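PDB 4RTB: HydG protein from Carboxydothermus hydrogenoformans, which is a radical SAM, iron-sulfur enzyme that acts as a maturase of [FeFe]-hydrogenase and as a synthase of carbon monoxide and cyanide. Local coordinates for residues L102-I107 and I149-G154; I181-A186 and G202-F207; L332-V337 and E380-K385. One frame throughout, in Å; residues are numbered along the deposited sequence.

Contact 1: residues L102-I107 and I149-G154; sequences LYLSNI and ILLVMG. With SAM (S-adenosylmethionine), chain B.
Val-152 sets its CG1 methyl over the middle of the Tyr-103 ring, 3.4 Å from the ring centroid and 11° off its normal, a CH-pi contact made squarely on the face. The ring is offered this way because CG of Tyr-103 stands anti to its carbonyl carbon (chi1 -77°). CG2, the other branch of Val-152, lies 3.6 Å from CE2 of Tyr-103 and also 3.6 Å from CG of SAM, so a compact branched residue serves ring and cofactor together. The Tyr-103 hydroxyl is hydrogen-bonded to Gln-366, a SAM-binding residue. With an alanine in place of the tyrosine, Val-152 CG1 would probably lose its aromatic cover and Gln-366 its phenolic partner. The two backbones are joined by the hydrogen bonds of parallel strands, among them Val-152 N to Leu-102 O and Leu-104 N to Val-152 O. This is a beta-alpha-beta unit of the radical SAM barrel, its strands tilted by 29°, with the cluster cysteines in the connection. Toward the C-terminal end, Met-153 O accepts a hydrogen bond from the amino nitrogen N of SAM at 3.0 Å, and Gly-154 touches the iron-sulfur cluster. On the opposite face, Leu-102 and Leu-151 lie side by side, CB of the first 3.8 Å from CD2 of the second, while Leu-104 CB meets Met-153 CG at 3.5 Å; helices 131-144 and 158-175 cover these apolar chains.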
loop_
_atom_site.group_PDB
_atom_site.type_symbol
_atom_site.label_atom_id
_atom_site.label_comp_id
_atom_site.label_asym_id
_atom_site.label_seq_id
_atom_site.Cartn_x
_atom_site.Cartn_y
_atom_site.Cartn_z
ATOM N N LEU A 102 -1.187 -10.498 -7.487
ATOM C CA LEU A 102 -0.915 -11.642 -8.343
ATOM C C LEU A 102 0.583 -11.754 -8.594
ATOM O O LEU A 102 1.179 -10.925 -9.286
ATOM C CB LEU A 102 -1.679 -11.537 -9.664
ATOM C CG LEU A 102 -1.444 -12.656 -10.681
ATOM C CD1 LEU A 102 -1.477 -14.025 -10.016
ATOM C CD2 LEU A 102 -2.475 -12.579 -11.797
ATOM N N TYR A 103 1.187 -12.776 -8.002
ATOM C CA TYR A 103 2.598 -13.052 -8.210
ATOM C C TYR A 103 2.784 -13.760 -9.543
ATOM O O TYR A 103 2.291 -14.870 -9.735
ATOM C CB TYR A 103 3.154 -13.895 -7.062
ATOM C CG TYR A 103 3.402 -13.099 -5.801
ATOM C CD1 TYR A 103 2.347 -12.646 -5.019
ATOM C CD2 TYR A 103 4.694 -12.803 -5.390
ATOM C CE1 TYR A 103 2.572 -11.909 -3.872
ATOM C CE2 TYR A 103 4.929 -12.075 -4.240
ATOM C CZ TYR A 103 3.865 -11.632 -3.485
ATOM O OH TYR A 103 4.097 -10.906 -2.339
ATOM N N LEU A 104 3.481 -13.112 -10.470
ATOM C CA LEU A 104 3.680 -13.694 -11.792
ATOM C C LEU A 104 4.945 -14.540 -11.851
ATOM O O LEU A 104 5.031 -15.483 -12.635
ATOM C CB LEU A 104 3.731 -12.604 -12.863
ATOM C CG LEU A 104 2.401 -11.937 -13.219
ATOM C CD1 LEU A 104 2.584 -10.936 -14.352
ATOM C CD2 LEU A 104 1.367 -12.986 -13.587
ATOM N N SER A 105 5.923 -14.204 -11.016
ATOM C CA SER A 105 7.194 -14.915 -11.019
ATOM C C SER A 105 7.970 -14.698 -9.726
ATOM O O SER A 105 7.980 -13.599 -9.175
ATOM C CB SER A 105 8.039 -14.477 -12.216
ATOM O OG SER A 105 9.195 -15.282 -12.342
ATOM N N ASN A 106 8.628 -15.751 -9.251
ATOM C CA ASN A 106 9.386 -15.680 -8.007
ATOM C C ASN A 106 10.887 -15.852 -8.224
ATOM O O ASN A 106 11.636 -16.093 -7.278
ATOM C CB ASN A 106 8.878 -16.731 -7.018
ATOM C CG ASN A 106 8.994 -18.141 -7.556
ATOM O OD1 ASN A 106 9.132 -18.350 -8.761
ATOM N ND2 ASN A 106 8.932 -19.120 -6.663
ATOM N N ILE A 107 11.320 -15.735 -9.475
ATOM C CA ILE A 107 12.742 -15.755 -9.792
ATOM C C ILE A 107 13.265 -14.319 -9.832
ATOM O O ILE A 107 12.550 -13.408 -10.261
ATOM C CB ILE A 107 13.022 -16.472 -11.140
ATOM C CG1 ILE A 107 14.520 -16.493 -11.448
ATOM C CG2 ILE A 107 12.259 -15.819 -12.274
ATOM C CD1 ILE A 107 14.853 -16.984 -12.841
ATOM N N ILE A 149 -6.068 -5.805 -9.058
ATOM C CA ILE A 149 -4.967 -6.756 -8.964
ATOM C C ILE A 149 -3.628 -6.023 -8.848
ATOM O O ILE A 149 -3.440 -4.966 -9.448
ATOM C CB ILE A 149 -4.954 -7.708 -10.188
ATOM C CG1 ILE A 149 -6.277 -8.475 -10.278
ATOM C CG2 ILE A 149 -3.788 -8.680 -10.122
ATOM C CD1 ILE A 149 -6.283 -9.571 -11.326
ATOM N N LEU A 150 -2.711 -6.577 -8.056
ATOM C CA LEU A 150 -1.361 -6.030 -7.942
ATOM C C LEU A 150 -0.331 -7.032 -8.463
ATOM O O LEU A 150 0.108 -7.916 -7.728
ATOM C CB LEU A 150 -1.051 -5.654 -6.487
ATOM C CG LEU A 150 0.141 -4.741 -6.155
ATOM C CD1 LEU A 150 1.313 -5.517 -5.561
ATOM C CD2 LEU A 150 0.589 -3.928 -7.363
ATOM N N LEU A 151 0.046 -6.895 -9.734
ATOM C CA LEU A 151 1.056 -7.767 -10.328
ATOM C C LEU A 151 2.414 -7.562 -9.675
ATOM O O LEU A 151 2.933 -6.445 -9.626
ATOM C CB LEU A 151 1.176 -7.526 -11.832
ATOM C CG LEU A 151 -0.027 -7.865 -12.709
ATOM C CD1 LEU A 151 0.303 -7.568 -14.158
ATOM C CD2 LEU A 151 -0.433 -9.318 -12.536
ATOM N N VAL A 152 2.993 -8.651 -9.183
ATOM C CA VAL A 152 4.274 -8.584 -8.495
ATOM C C VAL A 152 5.225 -9.658 -9.034
ATOM O O VAL A 152 4.825 -10.806 -9.257
ATOM C CB VAL A 152 4.078 -8.729 -6.966
ATOM C CG1 VAL A 152 2.978 -9.729 -6.670
ATOM C CG2 VAL A 152 5.374 -9.106 -6.270
ATOM N N MET A 153 6.476 -9.265 -9.266
ATOM C CA MET A 153 7.489 -10.160 -9.818
ATOM C C MET A 153 8.861 -9.967 -9.191
ATOM O O MET A 153 9.168 -8.906 -8.647
ATOM C CB MET A 153 7.630 -9.952 -11.323
ATOM C CG MET A 153 6.583 -10.618 -12.176
ATOM S SD MET A 153 6.543 -9.816 -13.786
ATOM C CE MET A 153 8.300 -9.665 -14.115
ATOM N N GLY A 154 9.695 -10.996 -9.294
ATOM C CA GLY A 154 11.108 -10.849 -9.011
ATOM C C GLY A 154 11.749 -10.115 -10.174
ATOM O O GLY A 154 11.183 -10.064 -11.267
HETATM N N SAM B . 11.016 -7.307 -6.993
HETATM C CA SAM B . 10.502 -5.939 -6.935
HETATM C C SAM B . 11.215 -5.062 -5.911
HETATM O O SAM B . 12.080 -5.505 -5.163
HETATM O OXT SAM B . 10.932 -3.871 -5.815
HETATM C CB SAM B . 9.004 -5.918 -6.632
HETATM C CG SAM B . 8.414 -7.153 -5.952
HETATM S SD SAM B . 8.926 -7.520 -4.255
HETATM C CE SAM B . 8.392 -9.232 -4.211
HETATM C "C5'" SAM B . 7.515 -6.910 -3.307
HETATM C "C4'" SAM B . 7.860 -6.292 -1.954
HETATM O "O4'" SAM B . 7.831 -7.223 -0.885
HETATM C "C3'" SAM B . 9.259 -5.698 -1.932
HETATM O "O3'" SAM B . 9.238 -4.368 -2.389
HETATM C "C2'" SAM B . 9.652 -5.782 -0.472
HETATM O "O2'" SAM B . 9.584 -4.512 0.127
HETATM C "C1'" SAM B . 8.604 -6.676 0.167
HETATM N N9 SAM B . 9.291 -7.712 0.951
HETATM C C8 SAM B . 10.304 -8.520 0.515
HETATM N N7 SAM B . 10.676 -9.331 1.529
HETATM C C5 SAM B . 9.921 -9.042 2.610
HETATM C C6 SAM B . 9.890 -9.563 3.895
HETATM N N6 SAM B . 10.724 -10.540 4.238
HETATM N N1 SAM B . 8.992 -9.061 4.812
HETATM C C2 SAM B . 8.129 -8.047 4.450
HETATM N N3 SAM B . 8.164 -7.533 3.170
HETATM C C4 SAM B . 9.045 -8.023 2.264
#

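Contact 2: residues I181-A186 and G202-F207. With SAM (S-adenosylmethionine), chain B.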
loop_
_atom_site.group_PDB
_atom_site.type_symbol
_atom_site.label_atom_id
_atom_site.label_comp_id
_atom_site.label_asym_id
_atom_site.label_seq_id
_atom_site.Cartn_x
_atom_site.Cartn_y
_atom_site.Cartn_z
ATOM N N ILE A 181 -5.181 -2.863 -13.161
ATOM C CA ILE A 181 -3.947 -3.591 -12.907
ATOM C C ILE A 181 -2.875 -2.633 -12.403
ATOM O O ILE A 181 -2.433 -1.737 -13.125
ATOM C CB ILE A 181 -3.425 -4.327 -14.154
ATOM C CG1 ILE A 181 -4.229 -5.602 -14.410
ATOM C CG2 ILE A 181 -1.969 -4.715 -13.969
ATOM C CD1 ILE A 181 -5.418 -5.414 -15.311
ATOM N N ASN A 182 -2.484 -2.812 -11.147
ATOM C CA ASN A 182 -1.355 -2.085 -10.587
ATOM C C ASN A 182 -0.097 -2.925 -10.702
ATOM O O ASN A 182 -0.167 -4.148 -10.828
ATOM C CB ASN A 182 -1.610 -1.705 -9.130
ATOM C CG ASN A 182 -2.665 -0.632 -8.985
ATOM O OD1 ASN A 182 -2.941 0.115 -9.923
ATOM N ND2 ASN A 182 -3.259 -0.544 -7.802
ATOM N N VAL A 183 1.056 -2.270 -10.650
ATOM C CA VAL A 183 2.304 -2.947 -10.960
ATOM C C VAL A 183 3.399 -2.678 -9.935
ATOM O O VAL A 183 3.730 -1.528 -9.639
ATOM C CB VAL A 183 2.800 -2.540 -12.363
ATOM C CG1 VAL A 183 4.294 -2.737 -12.491
ATOM C CG2 VAL A 183 2.055 -3.327 -13.429
ATOM N N ASN A 184 3.953 -3.756 -9.392
ATOM C CA ASN A 184 5.102 -3.662 -8.504
ATOM C C ASN A 184 6.336 -4.287 -9.148
ATOM O O ASN A 184 6.754 -5.383 -8.782
ATOM C CB ASN A 184 4.803 -4.334 -7.166
ATOM C CG ASN A 184 5.862 -4.041 -6.125
ATOM O OD1 ASN A 184 6.061 -4.811 -5.186
ATOM N ND2 ASN A 184 6.559 -2.924 -6.294
ATOM N N ILE A 185 6.909 -3.576 -10.114
ATOM C CA ILE A 185 8.052 -4.072 -10.874
ATOM C C ILE A 185 9.315 -3.274 -10.552
ATOM O O ILE A 185 9.257 -2.059 -10.373
ATOM C CB ILE A 185 7.763 -4.022 -12.397
ATOM C CG1 ILE A 185 6.801 -5.145 -12.787
ATOM C CG2 ILE A 185 9.037 -4.131 -13.217
ATOM C CD1 ILE A 185 7.251 -6.513 -12.340
ATOM N N ALA A 186 10.445 -3.975 -10.460
ATOM C CA ALA A 186 11.759 -3.366 -10.254
ATOM C C ALA A 186 12.017 -2.190 -11.208
ATOM O O ALA A 186 11.460 -2.153 -12.306
ATOM C CB ALA A 186 12.837 -4.424 -10.413
ATOM N N GLY A 202 -2.664 0.864 -14.072
ATOM C CA GLY A 202 -3.183 1.877 -13.176
ATOM C C GLY A 202 -2.071 2.594 -12.440
ATOM O O GLY A 202 -1.705 3.719 -12.783
ATOM N N THR A 203 -1.526 1.929 -11.427
ATOM C CA THR A 203 -0.502 2.524 -10.580
ATOM C C THR A 203 0.777 1.702 -10.600
ATOM O O THR A 203 0.742 0.473 -10.533
ATOM C CB THR A 203 -0.991 2.666 -9.123
ATOM O OG1 THR A 203 -2.198 3.439 -9.094
ATOM C CG2 THR A 203 0.064 3.346 -8.261
ATOM N N TYR A 204 1.906 2.391 -10.700
ATOM C CA TYR A 204 3.207 1.745 -10.647
ATOM C C TYR A 204 3.819 1.900 -9.259
ATOM O O TYR A 204 4.175 3.004 -8.851
ATOM C CB TYR A 204 4.133 2.329 -11.712
ATOM C CG TYR A 204 5.582 1.958 -11.527
ATOM C CD1 TYR A 204 6.514 2.907 -11.127
ATOM C CD2 TYR A 204 6.017 0.658 -11.741
ATOM C CE1 TYR A 204 7.839 2.573 -10.952
ATOM C CE2 TYR A 204 7.341 0.314 -11.569
ATOM C CZ TYR A 204 8.248 1.274 -11.174
ATOM O OH TYR A 204 9.570 0.934 -11.001
ATOM N N GLN A 205 3.931 0.791 -8.535
ATOM C CA GLN A 205 4.444 0.830 -7.169
ATOM C C GLN A 205 5.899 0.387 -7.076
ATOM O O GLN A 205 6.252 -0.720 -7.482
ATOM C CB GLN A 205 3.579 -0.036 -6.254
ATOM C CG GLN A 205 2.372 0.697 -5.699
ATOM C CD GLN A 205 1.282 -0.242 -5.230
ATOM O OE1 GLN A 205 1.546 -1.385 -4.855
ATOM N NE2 GLN A 205 0.041 0.235 -5.262
ATOM N N LEU A 206 6.737 1.263 -6.533
ATOM C CA LEU A 206 8.140 0.946 -6.304
ATOM C C LEU A 206 8.537 1.375 -4.897
ATOM O O LEU A 206 8.532 2.565 -4.576
ATOM C CB LEU A 206 9.026 1.626 -7.350
ATOM C CG LEU A 206 10.384 0.983 -7.656
ATOM C CD1 LEU A 206 11.439 1.345 -6.619
ATOM C CD2 LEU A 206 10.241 -0.526 -7.783
ATOM N N PHE A 207 8.878 0.403 -4.057
ATOM C CA PHE A 207 9.233 0.696 -2.675
ATOM C C PHE A 207 10.730 0.967 -2.567
ATOM O O PHE A 207 11.543 0.212 -3.093
ATOM C CB PHE A 207 8.837 -0.457 -1.741
ATOM C CG PHE A 207 7.421 -0.942 -1.920
ATOM C CD1 PHE A 207 6.431 -0.105 -2.414
ATOM C CD2 PHE A 207 7.081 -2.243 -1.585
ATOM C CE1 PHE A 207 5.137 -0.560 -2.579
ATOM C CE2 PHE A 207 5.788 -2.703 -1.745
ATOM C CZ PHE A 207 4.815 -1.860 -2.241
HETATM N N SAM B . 11.016 -7.307 -6.993
HETATM C CA SAM B . 10.502 -5.939 -6.935
HETATM C C SAM B . 11.215 -5.062 -5.911
HETATM O O SAM B . 12.080 -5.505 -5.163
HETATM O OXT SAM B . 10.932 -3.871 -5.815
HETATM C CB SAM B . 9.004 -5.918 -6.632
HETATM C CG SAM B . 8.414 -7.153 -5.952
HETATM S SD SAM B . 8.926 -7.520 -4.255
HETATM C CE SAM B . 8.392 -9.232 -4.211
HETATM C "C5'" SAM B . 7.515 -6.910 -3.307
HETATM C "C4'" SAM B . 7.860 -6.292 -1.954
HETATM O "O4'" SAM B . 7.831 -7.223 -0.885
HETATM C "C3'" SAM B . 9.259 -5.698 -1.932
HETATM O "O3'" SAM B . 9.238 -4.368 -2.389
HETATM C "C2'" SAM B . 9.652 -5.782 -0.472
HETATM O "O2'" SAM B . 9.584 -4.512 0.127
HETATM C "C1'" SAM B . 8.604 -6.676 0.167
HETATM N N9 SAM B . 9.291 -7.712 0.951
HETATM C C8 SAM B . 10.304 -8.520 0.515
HETATM N N7 SAM B . 10.676 -9.331 1.529
HETATM C C5 SAM B . 9.921 -9.042 2.610
HETATM C C6 SAM B . 9.890 -9.563 3.895
HETATM N N6 SAM B . 10.724 -10.540 4.238
HETATM N N1 SAM B . 8.992 -9.061 4.812
HETATM C C2 SAM B . 8.129 -8.047 4.450
HETATM N N3 SAM B . 8.164 -7.533 3.170
HETATM C C4 SAM B . 9.045 -8.023 2.264
#
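Tyr-204 turns the edge of its ring to Val-183, whose CG1 lies in the ring plane, 3.9 Å from CD2 of the tyrosine. The ring continues along the neighbouring segment until its hydroxyl lies near Ile-185 O, but its firm polar partner is the hydroxyl of Tyr-193, whose ring also packs edge-to-face with it. An aromatic with a polar end suits a place that is apolar at its start and lined with oxygens at its tip. Asn-182 and Thr-203 lie alongside one another. The amide OD1 of Asn-182 accepts the backbone N of Thr-203 at 2.7 Å, the donor standing 38° out of the carbonyl plane, and also rests 3.3 Å from Thr-203 CB. The backbones run in nearly the same direction, joined by Val-183 N to Thr-203 O and by Gln-205 N to Val-183 O. Further on, CG of Asn-184 is anti to the backbone N (chi1 -169°), which carries the amide across to the other segment. There ND2 is placed to donate to Gln-205 O, although the modelled 2.5 Å is too short to be taken literally, while OD1 faces the cofactor, 3.2 Å from C5' of SAM. Leu-206 adds CD2, 3.9 Å from OXT of SAM. Phe-207 brings CD2 to 3.1 Å from the ribose O3' of SAM, and O2' lies in the plane of its ring edge. Successive parallel strands that bring their C-terminal ends to the cofactor are the hallmark of the radical SAM barrel, and here Asn-184, Leu-206 and Phe-207 line that end.

Contact 3: residues L332-V337 and E380-K385; sequences LRDELV and EVLIDK
Lys-385 reaches across to Asp-334 at about a right angle, and its NZ forms a salt bridge with OD1 of the aspartate at 3.3 Å. The contact is more than one of charges, because the methylenes of the lysine pass close by: CD lies 3.6 Å from CB of Asp-334. The lysine chain is bent at its second torsion (chi2 -139°) and extended beyond it, which carries the arm across the end of the aspartate, CD and CE passing OD1 before NZ. Asp-334 in turn keeps CG anti to its carbonyl carbon (chi1 -63°), directing the short acid at the other helix. Its second oxygen, OD2, is held from its own helix by Arg-333 NH1 at 2.9 Å, on the syn side of the carboxylate and in the plane of the guanidinium. Arg-333 achieves this by folding back at chi2 and chi3. The acid thus sits between two bases in a salt-bridge network that probably favours its ionised form. The helices 330-339 and 375-384 belong to the outer layer of the barrel, each leading into a strand, 343-345 and 388-390, that pairs with strand 95-105. Their short segments cross at -50° with axes 11.4 Å apart, so the helices meet through the ends of their side chains, the lysine reaching farthest. Beneath the charges, Leu-382 sends CD2 to 3.2 Å from Asp-334 OD2 and 4.0 Å from Arg-333 NH1, and packs on Ile-96 and Leu-98 of strand 95-105. Val-381 adds CG1 beside Asp-334 OD1, 3.8 Å away, while Phe-387 touches both Asp-334 and Leu-382.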
loop_
_atom_site.group_PDB
_atom_site.type_symbol
_atom_site.label_atom_id
_atom_site.label_comp_id
_atom_site.label_asym_id
_atom_site.label_seq_id
_atom_site.Cartn_x
_atom_site.Cartn_y
_atom_site.Cartn_z
ATOM N N LEU A 332 -5.895 -5.832 14.819
ATOM C CA LEU A 332 -4.958 -4.752 14.549
ATOM C C LEU A 332 -5.198 -4.169 13.168
ATOM O O LEU A 332 -5.140 -2.958 12.982
ATOM C CB LEU A 332 -3.519 -5.239 14.661
ATOM C CG LEU A 332 -2.517 -4.146 14.300
ATOM C CD1 LEU A 332 -2.370 -3.162 15.448
ATOM C CD2 LEU A 332 -1.182 -4.745 13.926
ATOM N N ARG A 333 -5.458 -5.052 12.210
ATOM C CA ARG A 333 -5.750 -4.674 10.832
ATOM C C ARG A 333 -6.809 -3.573 10.757
ATOM O O ARG A 333 -6.582 -2.516 10.153
ATOM C CB ARG A 333 -6.199 -5.912 10.044
ATOM C CG ARG A 333 -6.437 -5.699 8.563
ATOM C CD ARG A 333 -7.856 -6.085 8.180
ATOM N NE ARG A 333 -8.094 -7.526 8.178
ATOM C CZ ARG A 333 -9.279 -8.082 8.414
ATOM N NH1 ARG A 333 -10.329 -7.318 8.686
ATOM N NH2 ARG A 333 -9.416 -9.401 8.391
ATOM N N ASP A 334 -7.950 -3.805 11.397
ATOM C CA ASP A 334 -9.044 -2.844 11.313
ATOM C C ASP A 334 -8.824 -1.620 12.209
ATOM O O ASP A 334 -9.426 -0.568 11.984
ATOM C CB ASP A 334 -10.366 -3.537 11.640
ATOM C CG ASP A 334 -10.705 -4.627 10.636
ATOM O OD1 ASP A 334 -11.366 -5.615 11.012
ATOM O OD2 ASP A 334 -10.295 -4.495 9.466
ATOM N N GLU A 335 -7.954 -1.749 13.210
ATOM C CA GLU A 335 -7.506 -0.578 13.963
ATOM C C GLU A 335 -6.696 0.330 13.038
ATOM O O GLU A 335 -6.862 1.552 13.043
ATOM C CB GLU A 335 -6.668 -0.979 15.184
ATOM C CG GLU A 335 -7.323 -0.652 16.527
ATOM C CD GLU A 335 -6.314 -0.370 17.633
ATOM O OE1 GLU A 335 -5.552 -1.287 18.006
ATOM O OE2 GLU A 335 -6.287 0.778 18.130
ATOM N N LEU A 336 -5.827 -0.279 12.238
ATOM C CA LEU A 336 -5.021 0.454 11.271
ATOM C C LEU A 336 -5.918 1.082 10.212
ATOM O O LEU A 336 -5.653 2.194 9.750
ATOM C CB LEU A 336 -3.981 -0.464 10.625
ATOM C CG LEU A 336 -2.967 -1.083 11.591
ATOM C CD1 LEU A 336 -2.121 -2.137 10.894
ATOM C CD2 LEU A 336 -2.090 -0.011 12.219
ATOM N N VAL A 337 -6.979 0.376 9.832
ATOM C CA VAL A 337 -7.956 0.957 8.917
ATOM C C VAL A 337 -8.609 2.181 9.572
ATOM O O VAL A 337 -8.810 3.205 8.916
ATOM C CB VAL A 337 -9.035 -0.066 8.490
ATOM C CG1 VAL A 337 -10.085 0.598 7.615
ATOM C CG2 VAL A 337 -8.395 -1.237 7.755
ATOM N N GLU A 380 -17.278 -9.754 5.650
ATOM C CA GLU A 380 -18.197 -9.868 6.776
ATOM C C GLU A 380 -17.666 -9.082 7.974
ATOM O O GLU A 380 -18.349 -8.205 8.520
ATOM C CB GLU A 380 -18.386 -11.341 7.140
ATOM C CG GLU A 380 -19.781 -11.738 7.580
ATOM C CD GLU A 380 -19.947 -13.248 7.625
ATOM O OE1 GLU A 380 -18.986 -13.964 7.265
ATOM O OE2 GLU A 380 -21.036 -13.718 8.015
ATOM N N VAL A 381 -16.434 -9.395 8.369
ATOM C CA VAL A 381 -15.798 -8.723 9.494
ATOM C C VAL A 381 -15.741 -7.210 9.290
ATOM O O VAL A 381 -16.078 -6.448 10.194
ATOM C CB VAL A 381 -14.372 -9.253 9.738
ATOM C CG1 VAL A 381 -13.738 -8.548 10.927
ATOM C CG2 VAL A 381 -14.397 -10.757 9.959
ATOM N N LEU A 382 -15.326 -6.780 8.101
ATOM C CA LEU A 382 -15.259 -5.356 7.788
ATOM C C LEU A 382 -16.620 -4.694 7.931
ATOM O O LEU A 382 -16.737 -3.603 8.491
ATOM C CB LEU A 382 -14.727 -5.133 6.370
ATOM C CG LEU A 382 -13.222 -5.284 6.157
ATOM C CD1 LEU A 382 -12.855 -4.977 4.713
ATOM C CD2 LEU A 382 -12.461 -4.384 7.109
ATOM N N ILE A 383 -17.648 -5.363 7.426
ATOM C CA ILE A 383 -18.985 -4.801 7.427
ATOM C C ILE A 383 -19.525 -4.724 8.852
ATOM O O ILE A 383 -20.372 -3.882 9.156
ATOM C CB ILE A 383 -19.939 -5.620 6.521
ATOM C CG1 ILE A 383 -20.848 -4.690 5.720
ATOM C CG2 ILE A 383 -20.764 -6.620 7.323
ATOM C CD1 ILE A 383 -21.834 -5.427 4.855
ATOM N N ASP A 384 -19.019 -5.584 9.733
ATOM C CA ASP A 384 -19.444 -5.545 11.129
ATOM C C ASP A 384 -18.706 -4.470 11.927
ATOM O O ASP A 384 -19.239 -3.945 12.904
ATOM C CB ASP A 384 -19.259 -6.913 11.787
ATOM C CG ASP A 384 -20.574 -7.651 11.969
ATOM O OD1 ASP A 384 -21.134 -7.608 13.087
ATOM O OD2 ASP A 384 -21.049 -8.268 10.994
ATOM N N LYS A 385 -17.488 -4.138 11.508
ATOM C CA LYS A 385 -16.725 -3.074 12.159
ATOM C C LYS A 385 -17.114 -1.706 11.592
ATOM O O LYS A 385 -16.480 -0.692 11.893
ATOM C CB LYS A 385 -15.217 -3.308 12.009
ATOM C CG LYS A 385 -14.762 -4.693 12.447
ATOM C CD LYS A 385 -13.449 -4.662 13.221
ATOM C CE LYS A 385 -13.027 -6.065 13.644
ATOM N NZ LYS A 385 -11.666 -6.088 14.257
#

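From the N terminus, the three contacts follow in series, with neither nesting nor crossing. Contact 1 closes a loop of 41 residues that contains the cluster cysteines and helix 131-144; contact 2 closes a short one around helix 190-197. These two adjoin: strands 148-153 and 180-184 are neighbours, with probable hydrogen bonds from Asn-182 N to Ile-149 O and from Asn-184 N to Leu-151 O, and both contacts touch SAM. Contact 3, its centre about 27 Å from that of contact 1 and 26 Å from that of contact 2, joins two outer helices. Its loop nevertheless includes Gln-366, which returns to the SAM site beside Tyr-103.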